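PDB 2YGT: delta toxin, which is a haemolytic beta-pore-forming toxin of Clostridium perfringens that probably assembles into a transmembrane beta-barrel in host cell membranes. Local coordinates for residues A171-T175 / N228-V232. Sequence-based numbering, arbitrary orientation.
Sequences ASWNT and NFGVV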
loop_
_atom_site.group_PDB
_atom_site.type_symbol
_atom_site.label_atom_id
_atom_site.label_comp_id
_atom_site.label_asym_id
_atom_site.label_seq_id
_atom_site.Cartn_x
_atom_site.Cartn_y
_atom_site.Cartn_z
ATOM N N ALA A 171 6.474 -6.595 -7.095
ATOM C CA ALA A 171 6.775 -5.573 -6.104
ATOM C C ALA A 171 5.884 -5.815 -4.894
ATOM O O ALA A 171 4.666 -5.915 -5.032
ATOM C CB ALA A 171 6.534 -4.190 -6.680
ATOM N N SER A 172 6.495 -5.915 -3.716
ATOM C CA SER A 172 5.772 -6.257 -2.496
ATOM C C SER A 172 6.073 -5.291 -1.355
ATOM O O SER A 172 7.219 -4.879 -1.169
ATOM C CB SER A 172 6.135 -7.672 -2.058
ATOM O OG SER A 172 6.048 -8.564 -3.145
ATOM N N TRP A 173 5.047 -4.951 -0.580
ATOM C CA TRP A 173 5.220 -4.055 0.556
ATOM C C TRP A 173 4.597 -4.621 1.826
ATOM O O TRP A 173 3.488 -5.154 1.808
ATOM C CB TRP A 173 4.615 -2.680 0.264
ATOM C CG TRP A 173 5.241 -1.965 -0.888
ATOM C CD1 TRP A 173 6.306 -1.113 -0.846
ATOM C CD2 TRP A 173 4.836 -2.033 -2.259
ATOM N NE1 TRP A 173 6.590 -0.646 -2.110
ATOM C CE2 TRP A 173 5.702 -1.199 -2.995
ATOM C CE3 TRP A 173 3.823 -2.722 -2.937
ATOM C CZ2 TRP A 173 5.588 -1.035 -4.373
ATOM C CZ3 TRP A 173 3.713 -2.557 -4.306
ATOM C CH2 TRP A 173 4.590 -1.721 -5.009
ATOM N N ASN A 174 5.333 -4.507 2.924
ATOM C CA ASN A 174 4.813 -4.829 4.245
ATOM C C ASN A 174 4.643 -3.554 5.050
ATOM O O ASN A 174 5.603 -2.814 5.275
ATOM C CB ASN A 174 5.752 -5.779 4.990
ATOM C CG ASN A 174 5.523 -7.233 4.624
ATOM O OD1 ASN A 174 4.522 -7.578 3.995
ATOM N ND2 ASN A 174 6.447 -8.098 5.028
ATOM N N THR A 175 3.412 -3.291 5.469
ATOM C CA THR A 175 3.142 -2.202 6.394
ATOM C C THR A 175 2.790 -2.795 7.756
ATOM O O THR A 175 1.671 -3.262 7.979
ATOM C CB THR A 175 2.022 -1.291 5.882
ATOM O OG1 THR A 175 2.400 -0.767 4.604
ATOM C CG2 THR A 175 1.791 -0.142 6.844
ATOM N N ASN A 228 -1.104 3.562 -0.884
ATOM C CA ASN A 228 -0.946 4.066 -2.236
ATOM C C ASN A 228 0.459 3.719 -2.686
ATOM O O ASN A 228 1.425 4.336 -2.244
ATOM C CB ASN A 228 -1.177 5.578 -2.287
ATOM C CG ASN A 228 -1.275 6.117 -3.712
ATOM O OD1 ASN A 228 -1.230 7.328 -3.928
ATOM N ND2 ASN A 228 -1.413 5.221 -4.686
ATOM N N PHE A 229 0.574 2.704 -3.535
ATOM C CA PHE A 229 1.878 2.265 -4.015
ATOM C C PHE A 229 1.961 2.427 -5.532
ATOM O O PHE A 229 0.946 2.652 -6.195
ATOM C CB PHE A 229 2.146 0.813 -3.612
ATOM C CG PHE A 229 2.055 0.564 -2.127
ATOM C CD1 PHE A 229 2.518 1.505 -1.220
ATOM C CD2 PHE A 229 1.531 -0.622 -1.637
ATOM C CE1 PHE A 229 2.442 1.276 0.143
ATOM C CE2 PHE A 229 1.457 -0.859 -0.272
ATOM C CZ PHE A 229 1.911 0.087 0.618
ATOM N N GLY A 230 3.163 2.317 -6.087
ATOM C CA GLY A 230 3.333 2.518 -7.515
ATOM C C GLY A 230 4.365 1.650 -8.211
ATOM O O GLY A 230 5.418 1.343 -7.655
ATOM N N VAL A 231 4.058 1.260 -9.445
ATOM C CA VAL A 231 5.003 0.512 -10.266
ATOM C C VAL A 231 5.105 1.096 -11.669
ATOM O O VAL A 231 4.232 1.840 -12.115
ATOM C CB VAL A 231 4.606 -0.974 -10.404
ATOM C CG1 VAL A 231 4.438 -1.632 -9.036
ATOM C CG2 VAL A 231 3.344 -1.105 -11.244
ATOM N N VAL A 232 6.183 0.749 -12.359
ATOM C CA VAL A 232 6.350 1.121 -13.752
ATOM C C VAL A 232 6.591 -0.145 -14.558
ATOM O O VAL A 232 7.491 -0.923 -14.244
ATOM C CB VAL A 232 7.548 2.076 -13.959
ATOM C CG1 VAL A 232 7.633 2.501 -15.416
ATOM C CG2 VAL A 232 7.434 3.292 -13.055
#
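This is a buried face-to-face packing of two beta sheets, in the beta-sandwich core of this leukocidin/haemolysin-family toxin. Segment 171-175 lies on strand 170-177 of one sheet and segment 228-232 on strand 224-235 of the other. The two run nearly antiparallel, at 161°, with axes 8.9 Å apart. A171, W173 and T175 point toward the opposite segment, as do F229 and V231. The W173 five-membered ring stacks on the F229 ring, with centroids 4.3 Å apart and planes at 27°. F229 CB also makes a CH-pi contact, 3.7 Å from the centroid of the W173 six-membered ring. V231 CG1 lies at the indole edge, 4.0 Å from W173 CH2, and 4.1 Å from A171 CB. Y154 meets the F229 ring edge-to-face. W173 NE1 hydrogen-bonds to P113 O, just past strand 107-112 of the sheet that holds 228-232. T175 OG1 and T161 OG1, on neighbouring strand 159-166, share a hydrogen bond. With no hydrogen bond between them, the two segments are held to each other by ring stacking and apolar packing.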